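Local structure of halogenase PltM (Pseudomonas fluorescens, 6BZN) at residues Ile189-Ala194 / Pro340-Phe345; Leu203-Thr208 / Phe336-Gln341; Val329-Asp334 / Glu384-Cys389; Glu165-Asn170 / Ser197-Gln202; Val26-Ser31 / Leu47-Leu52. The protein halogenates phenolic substrates as an FAD-dependent enzyme and accepts more than one kind of halide. All coordinates share one frame; numbering follows the deposited sequence. Where two conformers were deposited one is given.

In the fold
Contacts 1, 2 and 5 all involve the five-stranded parallel sheet. Contact 5 pairs two of its strands and is buried, with backbone hydrogen bonds and aliphatic side chains. Contact 1 lies where strand 188-191 ends and is bridged by a water. Contact 2 shares Pro-340 and Gln-341 with it but is mainly apolar. Contact 3 is also buried, yet it turns on a charged group, the carboxylate of Glu-386. Contact 4, the farthest of the five from the chain's centre (about 25 Å between centres), is partly buried and combines an exposed glutamine with an apolar patch. Asp-191 of contact 1 packs against Pro-198 of contact 4, and Asn-331 of contact 3 bonds to Thr-343 of contact 1.

Contact 1. Residues Ile189-Ala194 / Pro340-Phe345; sequences IIDAAA and PQATGF
Ala-342 and Asp-191 meet where the chain leaves the parallel sheet of the Rossmann-type FAD-binding fold, at the end of strand 188-191. Ala-342 CB lies 3.6 Å from Asp-191 O and 3.8 Å from Asp-191 CG. Gln-341, on the same short helix 340-343, meets the loop that follows. Its CB is 3.5 Å from Ala-193 O. Its chain bends at chi2 (-74°), which brings the amide round so that NE2 sits 3.9 Å from Ala-194 CB. CB and the amide end thus both border one methyl.

No direct hydrogen bond joins the two segments. A water does this work instead. It accepts from Ala-342 N at 2.9 Å between water oxygen and nitrogen, and donates to Asp-191 O at 3.1 Å. It also donates to Ala-193 O, at an unusually short distance. An amide of the first helical turn is satisfied in this way.

Behind this shell the loop is shaped by an Asx turn. Asp-191 OD1 accepts from Ala-193 N at 2.9 Å and is met nearly in line with its C-O bond. With CG anti to the backbone N (chi1 -165°), the carboxylate is placed for this bond. Its other oxygen, OD2, lies very close to Ser-197 OG, whose place is less sure, so a bond there is doubtful.

Gln-341 is an FAD-binding residue of this protein, as is Tyr-326, whose OH bonds to Gln-341 O. Helix 340-343 itself is very short. Pro-340 O already takes two amides at its end, Thr-343 N and Gly-344 N.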
# COMPACT_ATOMS: atom_id res chain seq x y z
N ILE A 189 -16.71 16.24 -5.75
CA ILE A 189 -16.76 14.77 -5.87
C ILE A 189 -15.36 14.18 -5.65
O ILE A 189 -14.38 14.65 -6.22
CB ILE A 189 -17.43 14.30 -7.18
CG1 ILE A 189 -17.61 12.78 -7.18
CG2 ILE A 189 -16.69 14.73 -8.44
CD1 ILE A 189 -18.73 12.31 -8.11
N ILE A 190 -15.27 13.18 -4.79
CA ILE A 190 -14.02 12.47 -4.51
C ILE A 190 -14.15 11.05 -5.06
O ILE A 190 -15.07 10.33 -4.70
CB ILE A 190 -13.72 12.43 -3.01
CG1 ILE A 190 -13.52 13.85 -2.51
CG2 ILE A 190 -12.47 11.59 -2.71
CD1 ILE A 190 -13.50 13.98 -1.01
N ASP A 191 -13.23 10.67 -5.94
CA ASP A 191 -13.19 9.32 -6.46
C ASP A 191 -12.31 8.46 -5.57
O ASP A 191 -11.07 8.52 -5.65
CB ASP A 191 -12.68 9.27 -7.90
CG ASP A 191 -12.97 7.94 -8.58
OD1 ASP A 191 -13.09 6.90 -7.89
OD2 ASP A 191 -13.10 7.95 -9.82
N ALA A 192 -12.95 7.63 -4.76
CA ALA A 192 -12.29 6.72 -3.84
C ALA A 192 -12.38 5.28 -4.35
O ALA A 192 -12.20 4.34 -3.58
CB ALA A 192 -12.92 6.84 -2.46
N ALA A 193 -12.65 5.11 -5.63
CA ALA A 193 -12.70 3.78 -6.24
C ALA A 193 -11.27 3.35 -6.65
O ALA A 193 -10.30 4.02 -6.37
CB ALA A 193 -13.63 3.80 -7.43
N ALA A 194 -11.12 2.21 -7.32
CA ALA A 194 -9.77 1.71 -7.62
C ALA A 194 -9.53 1.77 -9.12
O ALA A 194 -9.61 2.88 -9.70
CB ALA A 194 -9.56 0.33 -7.01
N PRO A 340 -5.67 8.20 -4.34
CA PRO A 340 -4.56 7.50 -5.01
C PRO A 340 -4.89 6.27 -5.82
O PRO A 340 -4.40 6.18 -6.94
CB PRO A 340 -3.62 7.16 -3.85
CG PRO A 340 -3.79 8.34 -2.96
CD PRO A 340 -5.28 8.61 -2.98
N GLN A 341 -5.73 5.35 -5.34
CA GLN A 341 -6.08 4.17 -6.16
C GLN A 341 -6.71 4.53 -7.51
O GLN A 341 -6.47 3.84 -8.51
CB GLN A 341 -7.02 3.23 -5.42
CG GLN A 341 -6.40 2.47 -4.27
CD GLN A 341 -5.48 1.34 -4.72
OE1 GLN A 341 -4.30 1.33 -4.37
NE2 GLN A 341 -6.02 0.37 -5.48
N ALA A 342 -7.53 5.58 -7.52
CA ALA A 342 -8.12 6.07 -8.76
C ALA A 342 -7.10 6.78 -9.67
O ALA A 342 -7.35 6.93 -10.86
CB ALA A 342 -9.28 7.00 -8.44
N THR A 343 -5.97 7.21 -9.10
CA THR A 343 -4.94 7.98 -9.81
C THR A 343 -3.83 7.13 -10.36
O THR A 343 -3.44 7.27 -11.54
CB THR A 343 -4.30 9.00 -8.83
OG1 THR A 343 -5.32 9.82 -8.27
CG2 THR A 343 -3.30 9.89 -9.52
N GLY A 344 -3.27 6.27 -9.51
CA GLY A 344 -2.15 5.45 -9.91
C GLY A 344 -1.93 4.27 -9.00
O GLY A 344 -2.25 4.33 -7.82
N PHE A 345 -1.42 3.19 -9.57
CA PHE A 345 -1.01 2.02 -8.80
C PHE A 345 0.20 1.38 -9.44
O PHE A 345 0.29 1.36 -10.65
CB PHE A 345 -2.13 0.99 -8.72
CG PHE A 345 -1.83 -0.14 -7.78
CD1 PHE A 345 -1.92 0.06 -6.41
CD2 PHE A 345 -1.45 -1.39 -8.25
CE1 PHE A 345 -1.64 -0.97 -5.52
CE2 PHE A 345 -1.18 -2.43 -7.37
CZ PHE A 345 -1.28 -2.22 -6.00
O HOH W 1 -9.25 6.05 -5.28

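Contact 2. Residues Leu203-Thr208 / Phe336-Gln341; sequences LGLRTT and FCLLPQ
Leu-203 and Phe-336 meet in a CH-pi contact, their side chains coming from opposite directions. Leu-203 CD1 stands over one face of the ring, 3.6 Å from the centroid and 20° off the ring normal. It is set toward the rim, so CE1 and CZ of Phe-336 are its nearest atoms. The Phe-336 CG lies between its own backbone N and carbonyl carbon (chi1 71°), and from there the ring reaches out to the end of helix 198-203.

The other apolar contacts are looser. Leu-203 CD1 is 4.3 Å from Leu-338 CD1. Leu-205 CD1 approaches Phe-336 CE1 at 4.2 Å, and it is 4.4 Å from Leu-338 CD2. Leu-203, at the helix end, and Leu-205, just beyond it, thus cover two residues that point the same way from strand 336-338, an outermost strand of the parallel sheet. With an alanine in place of Phe-336 the ring is gone, and the Leu-203 methyl would probably lose its flat support and a gap open beside Leu-205.

The polar side is weaker across this pair. Arg-206 NH2 is 4.1 Å from Gln-341 O, without a hydrogen bond. The guanidinium finds its partners beyond: NH2 bonds to Ala-342 O, NH1 to Gln-195 O, and Tyr-326, an FAD-binding residue, makes a cation-pi contact.

No hydrogen bond joins the segments. Their fit therefore rests on the shape of the methyl-on-ring contact and the leucines beside it, while Arg-206 takes its orientation from partners outside the pair.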
# COMPACT_ATOMS: atom_id res chain seq x y z
N LEU A 203 -12.56 11.51 -17.47
CA LEU A 203 -11.69 12.68 -17.52
C LEU A 203 -10.47 12.52 -18.39
O LEU A 203 -9.80 13.50 -18.67
CB LEU A 203 -11.22 13.08 -16.12
CG LEU A 203 -12.29 13.66 -15.19
CD1 LEU A 203 -11.74 13.73 -13.78
CD2 LEU A 203 -12.74 15.01 -15.69
N GLY A 204 -10.16 11.29 -18.79
CA GLY A 204 -9.06 11.03 -19.68
C GLY A 204 -7.69 11.30 -19.08
O GLY A 204 -6.79 11.76 -19.77
N LEU A 205 -7.54 11.03 -17.77
CA LEU A 205 -6.26 11.33 -17.10
C LEU A 205 -5.31 10.13 -16.96
O LEU A 205 -4.13 10.33 -16.71
CB LEU A 205 -6.51 11.97 -15.73
CG LEU A 205 -7.47 13.17 -15.74
CD1 LEU A 205 -7.95 13.51 -14.34
CD2 LEU A 205 -6.80 14.36 -16.39
N ARG A 206 -5.81 8.91 -17.13
CA ARG A 206 -5.00 7.72 -16.90
C ARG A 206 -4.15 7.32 -18.10
O ARG A 206 -4.59 7.41 -19.26
CB ARG A 206 -5.88 6.55 -16.48
CG ARG A 206 -5.08 5.38 -15.98
CD ARG A 206 -5.97 4.31 -15.43
NE ARG A 206 -6.60 4.73 -14.18
CZ ARG A 206 -7.39 3.96 -13.45
NH1 ARG A 206 -7.63 2.72 -13.85
NH2 ARG A 206 -7.92 4.43 -12.33
N THR A 207 -2.94 6.84 -17.82
CA THR A 207 -2.02 6.36 -18.85
C THR A 207 -1.06 5.34 -18.24
O THR A 207 -0.88 5.31 -17.03
CB THR A 207 -1.22 7.52 -19.48
OG1 THR A 207 -0.40 7.02 -20.54
CG2 THR A 207 -0.33 8.19 -18.47
N THR A 208 -0.47 4.51 -19.10
CA THR A 208 0.66 3.66 -18.75
C THR A 208 1.97 4.19 -19.33
O THR A 208 3.02 3.60 -19.09
CB THR A 208 0.43 2.21 -19.21
OG1 THR A 208 0.27 2.18 -20.63
CG2 THR A 208 -0.81 1.63 -18.54
N PHE A 336 -13.33 18.26 -8.33
CA PHE A 336 -13.07 16.85 -8.07
C PHE A 336 -11.67 16.60 -7.55
O PHE A 336 -10.77 17.42 -7.71
CB PHE A 336 -13.29 15.99 -9.31
CG PHE A 336 -12.25 16.18 -10.38
CD1 PHE A 336 -11.08 15.42 -10.38
CD2 PHE A 336 -12.42 17.12 -11.38
CE1 PHE A 336 -10.12 15.58 -11.37
CE2 PHE A 336 -11.46 17.30 -12.36
CZ PHE A 336 -10.31 16.53 -12.36
N CYS A 337 -11.53 15.44 -6.92
CA CYS A 337 -10.22 14.89 -6.59
C CYS A 337 -10.32 13.38 -6.74
O CYS A 337 -11.30 12.76 -6.31
CB CYS A 337 -9.81 15.25 -5.17
SG CYS A 337 -8.32 14.38 -4.59
N LEU A 338 -9.30 12.80 -7.39
CA LEU A 338 -9.11 11.37 -7.42
C LEU A 338 -8.20 11.01 -6.26
O LEU A 338 -7.10 11.56 -6.14
CB LEU A 338 -8.45 10.92 -8.72
CG LEU A 338 -9.31 10.79 -9.98
CD1 LEU A 338 -10.21 11.97 -10.22
CD2 LEU A 338 -8.42 10.50 -11.18
N LEU A 339 -8.64 10.08 -5.42
CA LEU A 339 -7.75 9.53 -4.42
C LEU A 339 -6.71 8.62 -5.09
O LEU A 339 -6.81 8.31 -6.29
CB LEU A 339 -8.55 8.81 -3.33
CG LEU A 339 -9.31 9.70 -2.35
CD1 LEU A 339 -9.97 8.81 -1.31
CD2 LEU A 339 -8.44 10.74 -1.66
N PRO A 340 -5.67 8.20 -4.34
CA PRO A 340 -4.56 7.50 -5.01
C PRO A 340 -4.89 6.27 -5.82
O PRO A 340 -4.40 6.18 -6.94
CB PRO A 340 -3.62 7.16 -3.85
CG PRO A 340 -3.79 8.34 -2.96
CD PRO A 340 -5.28 8.61 -2.98
N GLN A 341 -5.73 5.35 -5.34
CA GLN A 341 -6.08 4.17 -6.16
C GLN A 341 -6.71 4.53 -7.51
O GLN A 341 -6.47 3.84 -8.51
CB GLN A 341 -7.02 3.23 -5.42
CG GLN A 341 -6.40 2.47 -4.27
CD GLN A 341 -5.48 1.34 -4.72
OE1 GLN A 341 -4.30 1.33 -4.37
NE2 GLN A 341 -6.02 0.37 -5.48

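Contact 3. Residues Val329-Asp334 / Glu384-Cys389; sequences VQNVGD and EVERHC
The carboxylate of Glu-386 and the amide of Asn-331 pass alongside one another, pointing opposite ways, their planes 46° apart. Neither lies flat on the other. Asn-331 OD1 rests against the start of the glutamate side chain, 3.2 Å from Glu-386 CB. This buried oxygen has no hydrogen-bond partner in the model. At the other corner of the amide, Asn-331 ND2 is 3.6 Å from Cys-389 CB and bonds to Thr-343 OG1. Gln-330 comes in beside the acid, its CB 3.4 Å from Glu-386 OE2, its amide turned less steeply to the carboxylate.

The carboxylate is much better served. OE2 accepts from Asn-331 N at 2.9 Å, on its anti side and 34° out of the carboxylate plane. A weak bond from Val-332 N, 3.4 Å from Glu-386 OE2, adds to it. The same oxygen forms a salt bridge with Arg-379, whose positive charge probably helps to keep the buried acid ionised. OE1 receives a water at 2.8 Å from it, and that water also donates to Val-329 O. Glu-386 CG is anti to the backbone N (chi1 -177°) and the chain runs on extended, so the acid reaches from the helix to the loop backbone.

Val-332 CG2 flanks the acid, 3.6 Å from Glu-386 OE2. Its other methyl, CG1, instead meets Val-385 CG1 at 4.4 Å.

The loop 329-334, which leads into strand 336-338, is thereby tied to helix 383-406. Val-332 and Val-385 both touch Cys-337 of that strand. Val-385 also packs on helix 352-374, while Cys-389 leans on Pro-340 and Thr-343 of helix 340-343.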
# COMPACT_ATOMS: atom_id res chain seq x y z
N VAL A 329 -2.00 11.90 -15.30
CA VAL A 329 -1.32 13.15 -15.61
C VAL A 329 -1.75 14.30 -14.67
O VAL A 329 -1.00 15.26 -14.47
CB VAL A 329 -1.49 13.55 -17.11
CG1 VAL A 329 -0.96 12.45 -18.01
CG2 VAL A 329 -2.93 13.85 -17.47
N GLN A 330 -2.97 14.21 -14.15
CA GLN A 330 -3.52 15.14 -13.15
C GLN A 330 -4.50 14.33 -12.32
O GLN A 330 -4.93 13.26 -12.75
CB GLN A 330 -4.31 16.28 -13.80
CG GLN A 330 -3.50 17.28 -14.60
CD GLN A 330 -4.35 18.44 -15.12
OE1 GLN A 330 -5.56 18.32 -15.26
NE2 GLN A 330 -3.70 19.56 -15.42
N ASN A 331 -4.83 14.83 -11.14
CA ASN A 331 -5.88 14.18 -10.36
C ASN A 331 -6.75 15.08 -9.51
O ASN A 331 -7.53 14.58 -8.71
CB ASN A 331 -5.26 13.05 -9.51
CG ASN A 331 -4.60 13.56 -8.25
OD1 ASN A 331 -4.21 14.72 -8.16
ND2 ASN A 331 -4.45 12.68 -7.26
N VAL A 332 -6.64 16.40 -9.67
CA VAL A 332 -7.54 17.33 -9.01
C VAL A 332 -8.04 18.33 -10.03
O VAL A 332 -7.36 18.63 -11.02
CB VAL A 332 -6.86 18.07 -7.83
CG1 VAL A 332 -6.35 17.08 -6.79
CG2 VAL A 332 -5.71 18.95 -8.30
N GLY A 333 -9.24 18.84 -9.78
CA GLY A 333 -9.80 19.97 -10.55
C GLY A 333 -10.53 20.89 -9.61
O GLY A 333 -10.48 20.72 -8.40
N ASP A 334 -11.24 21.87 -10.18
CA ASP A 334 -12.08 22.77 -9.40
C ASP A 334 -13.06 21.99 -8.52
O ASP A 334 -13.28 22.34 -7.37
CB ASP A 334 -12.89 23.71 -10.32
CG ASP A 334 -12.03 24.74 -11.06
OD1 ASP A 334 -10.81 24.83 -10.80
OD2 ASP A 334 -12.58 25.46 -11.91
N GLU A 384 -1.39 20.74 -3.90
CA GLU A 384 -0.46 19.96 -3.11
C GLU A 384 -0.93 18.51 -2.90
O GLU A 384 -0.12 17.63 -2.63
CB GLU A 384 -0.16 20.65 -1.78
CG GLU A 384 0.54 22.00 -1.93
CD GLU A 384 1.92 21.93 -2.58
OE1 GLU A 384 2.64 20.92 -2.38
OE2 GLU A 384 2.31 22.90 -3.28
N VAL A 385 -2.24 18.28 -3.01
CA VAL A 385 -2.76 16.92 -3.01
C VAL A 385 -2.26 16.18 -4.27
O VAL A 385 -1.77 15.04 -4.19
CB VAL A 385 -4.31 16.89 -2.90
CG1 VAL A 385 -4.85 15.48 -2.99
CG2 VAL A 385 -4.74 17.51 -1.57
N GLU A 386 -2.36 16.84 -5.41
CA GLU A 386 -1.84 16.27 -6.65
C GLU A 386 -0.33 16.06 -6.62
O GLU A 386 0.17 15.03 -7.07
CB GLU A 386 -2.18 17.19 -7.82
CG GLU A 386 -1.75 16.66 -9.17
CD GLU A 386 -2.29 17.49 -10.30
OE1 GLU A 386 -1.56 18.35 -10.81
OE2 GLU A 386 -3.48 17.32 -10.64
N ARG A 387 0.40 17.06 -6.14
CA ARG A 387 1.85 16.96 -6.06
C ARG A 387 2.27 15.76 -5.21
O ARG A 387 3.10 14.98 -5.65
CB ARG A 387 2.45 18.26 -5.51
CG ARG A 387 3.95 18.20 -5.29
CD ARG A 387 4.49 19.59 -4.97
NE ARG A 387 5.88 19.55 -4.50
CZ ARG A 387 6.34 20.07 -3.36
NH1 ARG A 387 5.56 20.70 -2.49
NH2 ARG A 387 7.64 19.95 -3.07
N HIS A 388 1.70 15.62 -4.02
CA HIS A 388 1.95 14.42 -3.22
C HIS A 388 1.63 13.12 -3.99
O HIS A 388 2.48 12.24 -4.09
CB HIS A 388 1.18 14.44 -1.90
CG HIS A 388 1.13 13.09 -1.26
ND1 HIS A 388 -0.00 12.31 -1.26
CD2 HIS A 388 2.11 12.34 -0.71
CE1 HIS A 388 0.27 11.15 -0.69
NE2 HIS A 388 1.55 11.14 -0.36
N CYS A 389 0.43 13.02 -4.56
CA CYS A 389 -0.01 11.75 -5.14
C CYS A 389 0.82 11.35 -6.36
O CYS A 389 1.29 10.20 -6.46
CB CYS A 389 -1.49 11.76 -5.50
SG CYS A 389 -2.05 10.12 -6.00
O HOH W 2 -0.35 17.62 -13.17

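Contact 4. Residues Glu165-Asn170 / Ser197-Gln202; sequences ESISLN and SPLSRQ
Gln-202 NE2 donates to Ile-167 O at 3.0 Å, coming in 34° out of the carbonyl plane. The acceptor lies on strand 164-170, an outer strand of a three-stranded antiparallel beta-meander. The other end of the same amide is used as well. A water donates to Gln-202 OE1 at 2.9 Å from it and accepts from Ile-167 N, also at 2.9 Å. One glutamine thus serves both the C=O and, through the water, the N-H of a single residue on the strand edge. Its CG lies between the backbone N and the carbonyl carbon (chi1 89°). From there the chain runs extended to the strand.

The segments 198-202 and 165-170 cross at 71°, their axes 9.8 Å apart at closest. Ile-167 fills the crossing. Its CB is 3.6 Å from Gln-202 OE1, and the two side chains meet at about a right angle. Its branches then part: CD1 goes to Pro-198 CG at 4.2 Å, and CG2 to Leu-199 CD2 at 4.1 Å. An alanine in place of Ile-167 lacks both outer contacts, which would probably open a gap between strand and helix beside Pro-198 and Leu-199.

Ile-167, Leu-169 and Leu-199 all also touch Ile-189 of the parallel sheet, so the meander and the helix share one apolar layer. Arg-201, on the same helix, binds FAD. At the edge of the layer Leu-169 CD1 closes on Leu-199 CD2 at 4.4 Å.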
# COMPACT_ATOMS: atom_id res chain seq x y z
N GLU A 165 -25.17 6.72 -13.70
CA GLU A 165 -25.43 6.90 -15.12
C GLU A 165 -24.58 7.99 -15.76
O GLU A 165 -24.17 7.85 -16.90
CB GLU A 165 -26.91 7.18 -15.35
CG GLU A 165 -27.78 6.02 -14.87
CD GLU A 165 -29.10 5.93 -15.60
OE1 GLU A 165 -29.56 4.79 -15.81
OE2 GLU A 165 -29.66 7.00 -15.95
N SER A 166 -24.33 9.07 -15.03
CA SER A 166 -23.41 10.11 -15.49
C SER A 166 -22.96 10.99 -14.34
O SER A 166 -23.64 11.07 -13.31
CB SER A 166 -24.07 10.98 -16.55
OG SER A 166 -25.21 11.61 -16.00
N ILE A 167 -21.82 11.63 -14.52
CA ILE A 167 -21.29 12.59 -13.57
C ILE A 167 -21.02 13.87 -14.33
O ILE A 167 -20.18 13.89 -15.23
CB ILE A 167 -19.99 12.09 -12.90
CG1 ILE A 167 -20.25 10.77 -12.16
CG2 ILE A 167 -19.46 13.12 -11.91
CD1 ILE A 167 -18.99 10.02 -11.74
N SER A 168 -21.75 14.94 -13.99
CA SER A 168 -21.57 16.24 -14.64
C SER A 168 -20.78 17.15 -13.74
O SER A 168 -21.09 17.29 -12.57
CB SER A 168 -22.94 16.86 -14.99
OG SER A 168 -23.61 16.02 -15.92
N LEU A 169 -19.75 17.77 -14.29
CA LEU A 169 -18.90 18.68 -13.54
C LEU A 169 -19.18 20.08 -14.07
O LEU A 169 -18.89 20.38 -15.22
CB LEU A 169 -17.44 18.30 -13.72
CG LEU A 169 -17.03 16.89 -13.27
CD1 LEU A 169 -15.63 16.56 -13.77
CD2 LEU A 169 -17.11 16.77 -11.75
N ASN A 170 -19.77 20.93 -13.24
CA ASN A 170 -20.26 22.25 -13.67
C ASN A 170 -19.46 23.29 -12.92
O ASN A 170 -18.74 22.96 -11.99
CB ASN A 170 -21.76 22.40 -13.35
CG ASN A 170 -22.57 21.19 -13.78
OD1 ASN A 170 -23.27 20.56 -12.97
ND2 ASN A 170 -22.48 20.84 -15.07
N SER A 197 -12.29 3.56 -11.34
CA SER A 197 -12.55 5.00 -11.21
C SER A 197 -13.35 5.57 -12.42
O SER A 197 -12.80 5.71 -13.51
CB SER A 197 -11.22 5.74 -11.07
OG SER A 197 -11.36 7.14 -11.28
N PRO A 198 -14.66 5.89 -12.22
CA PRO A 198 -15.47 6.39 -13.34
C PRO A 198 -15.14 7.84 -13.74
O PRO A 198 -15.37 8.23 -14.89
CB PRO A 198 -16.90 6.28 -12.81
CG PRO A 198 -16.73 6.53 -11.34
CD PRO A 198 -15.42 5.88 -10.96
N LEU A 199 -14.60 8.61 -12.78
CA LEU A 199 -14.04 9.91 -13.08
C LEU A 199 -12.78 9.76 -13.87
O LEU A 199 -12.56 10.53 -14.78
CB LEU A 199 -13.71 10.73 -11.82
CG LEU A 199 -14.87 11.48 -11.19
CD1 LEU A 199 -14.38 12.17 -9.95
CD2 LEU A 199 -15.45 12.49 -12.18
N SER A 200 -11.94 8.79 -13.51
CA SER A 200 -10.73 8.60 -14.27
C SER A 200 -11.08 8.29 -15.72
O SER A 200 -10.50 8.88 -16.62
CB SER A 200 -9.83 7.51 -13.69
OG SER A 200 -8.71 7.29 -14.54
N ARG A 201 -12.04 7.39 -15.94
CA ARG A 201 -12.43 7.02 -17.31
C ARG A 201 -12.96 8.23 -18.07
O ARG A 201 -12.54 8.50 -19.19
CB ARG A 201 -13.47 5.88 -17.33
CG ARG A 201 -12.95 4.55 -16.79
CD ARG A 201 -13.91 3.40 -17.08
NE ARG A 201 -15.26 3.67 -16.56
CZ ARG A 201 -15.81 3.14 -15.46
NH1 ARG A 201 -15.18 2.25 -14.68
NH2 ARG A 201 -17.05 3.51 -15.12
N GLN A 202 -13.83 9.01 -17.43
CA GLN A 202 -14.48 10.12 -18.15
C GLN A 202 -13.56 11.35 -18.34
O GLN A 202 -13.76 12.14 -19.26
CB GLN A 202 -15.79 10.49 -17.48
CG GLN A 202 -15.71 11.53 -16.38
CD GLN A 202 -17.06 11.79 -15.75
OE1 GLN A 202 -17.85 10.87 -15.57
NE2 GLN A 202 -17.35 13.05 -15.44
O HOH W 3 -20.39 11.13 -17.00

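Contact 5. Residues Val26-Ser31 / Leu47-Leu52; sequences VIIIGS and LNVLIL
Ile-28 places its CG1 anti to the carbonyl carbon (chi1 -62°), which sends CD1 across to Val-49. There Val-49 CG1, anti to its backbone N (chi1 174°), meets Ile-28 CD1 at 3.6 Å. On the other face of the sheet Ile-27 CG2 touches Leu-52 CD1 at 3.7 Å.

The two strands are parallel neighbours. They open and close the beta-alpha-beta crossover through helix 33-44, the start of the FAD-binding Rossmann-type fold. Leu-50 N bonds to Val-26 O at 3.0 Å. Ile-28 uses both its polar backbone atoms: its N reaches Leu-50 O at 2.8 Å, and its O takes Leu-52 N at 2.8 Å. Gly-30 N finishes the row with a bond of 2.8 Å to Leu-52 O. At the start, the bond from Val-26 N to Asn-48 O is weak. Ile-27 and Ile-29 instead bond their backbones to strand 188-191.

Gly-30 begins what is probably the dinucleotide-binding glycine motif. Its backbone angles would press a CB against the preceding carbonyl. Gly-30 O is buried 3.5 Å from Ile-51 CG2 without a hydrogen-bond partner. Ser-31 CB packs on Ile-51 CG2 at 3.8 Å, while Ser-31 OG bonds to Asp-53, an FAD-binding residue.

Directional backbone bonds set the register, and branched aliphatic side chains fill both faces. Ser-31 borders the FAD site at one end; Asn-48 lies near calcium-binding Asp-25 at the other.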
# COMPACT_ATOMS: atom_id res chain seq x y z
N VAL A 26 -20.27 16.96 -0.30
CA VAL A 26 -19.35 16.08 -1.01
C VAL A 26 -20.01 14.74 -1.36
O VAL A 26 -20.69 14.14 -0.53
CB VAL A 26 -18.07 15.82 -0.18
CG1 VAL A 26 -17.06 15.00 -0.98
CG2 VAL A 26 -17.45 17.12 0.28
N ILE A 27 -19.80 14.29 -2.59
CA ILE A 27 -20.10 12.93 -3.01
C ILE A 27 -18.78 12.17 -3.08
O ILE A 27 -17.76 12.69 -3.59
CB ILE A 27 -20.85 12.90 -4.35
CG1 ILE A 27 -22.28 13.39 -4.13
CG2 ILE A 27 -20.90 11.49 -4.93
CD1 ILE A 27 -23.00 13.83 -5.39
N ILE A 28 -18.78 10.95 -2.54
CA ILE A 28 -17.62 10.08 -2.55
C ILE A 28 -18.00 8.81 -3.30
O ILE A 28 -18.97 8.16 -2.94
CB ILE A 28 -17.18 9.71 -1.12
CG1 ILE A 28 -16.76 10.97 -0.36
CG2 ILE A 28 -15.99 8.75 -1.15
CD1 ILE A 28 -16.52 10.75 1.11
N ILE A 29 -17.25 8.48 -4.36
CA ILE A 29 -17.45 7.24 -5.09
C ILE A 29 -16.53 6.18 -4.47
O ILE A 29 -15.32 6.35 -4.44
CB ILE A 29 -17.13 7.37 -6.59
CG1 ILE A 29 -17.92 8.52 -7.23
CG2 ILE A 29 -17.48 6.08 -7.33
CD1 ILE A 29 -17.27 9.01 -8.50
N GLY A 30 -17.13 5.08 -3.99
CA GLY A 30 -16.40 3.97 -3.37
C GLY A 30 -16.59 3.92 -1.86
O GLY A 30 -16.38 4.92 -1.17
N SER A 31 -17.00 2.77 -1.34
CA SER A 31 -17.29 2.64 0.08
C SER A 31 -16.29 1.69 0.75
O SER A 31 -16.59 1.17 1.83
CB SER A 31 -18.72 2.12 0.27
OG SER A 31 -18.85 0.79 -0.23
N LEU A 47 -19.70 18.39 7.36
CA LEU A 47 -20.17 18.30 5.98
C LEU A 47 -21.24 17.22 5.81
O LEU A 47 -21.22 16.21 6.52
CB LEU A 47 -19.02 18.03 5.00
CG LEU A 47 -17.84 19.00 5.00
CD1 LEU A 47 -16.96 18.78 3.78
CD2 LEU A 47 -18.30 20.45 5.06
N ASN A 48 -22.17 17.44 4.88
CA ASN A 48 -23.17 16.47 4.48
C ASN A 48 -22.54 15.65 3.35
O ASN A 48 -22.25 16.19 2.28
CB ASN A 48 -24.43 17.20 3.99
CG ASN A 48 -25.65 16.29 3.90
OD1 ASN A 48 -25.66 15.16 4.40
ND2 ASN A 48 -26.71 16.80 3.27
N VAL A 49 -22.32 14.36 3.59
CA VAL A 49 -21.56 13.51 2.67
C VAL A 49 -22.44 12.38 2.18
O VAL A 49 -23.21 11.83 2.96
CB VAL A 49 -20.34 12.93 3.42
CG1 VAL A 49 -19.60 11.94 2.56
CG2 VAL A 49 -19.42 14.08 3.84
N LEU A 50 -22.30 12.04 0.90
CA LEU A 50 -22.97 10.90 0.29
C LEU A 50 -21.92 9.99 -0.32
O LEU A 50 -21.15 10.42 -1.20
CB LEU A 50 -23.93 11.34 -0.80
CG LEU A 50 -24.66 10.19 -1.53
CD1 LEU A 50 -25.46 9.34 -0.56
CD2 LEU A 50 -25.54 10.76 -2.63
N ILE A 51 -21.89 8.75 0.16
CA ILE A 51 -21.01 7.73 -0.38
C ILE A 51 -21.81 6.83 -1.31
O ILE A 51 -22.83 6.27 -0.91
CB ILE A 51 -20.38 6.89 0.76
CG1 ILE A 51 -19.59 7.79 1.70
CG2 ILE A 51 -19.50 5.79 0.19
CD1 ILE A 51 -19.11 7.10 2.95
N LEU A 52 -21.33 6.68 -2.54
CA LEU A 52 -21.98 5.86 -3.57
C LEU A 52 -21.09 4.70 -3.93
O LEU A 52 -19.91 4.91 -4.13
CB LEU A 52 -22.19 6.68 -4.84
CG LEU A 52 -23.08 7.91 -4.70
CD1 LEU A 52 -23.11 8.67 -6.02
CD2 LEU A 52 -24.49 7.52 -4.25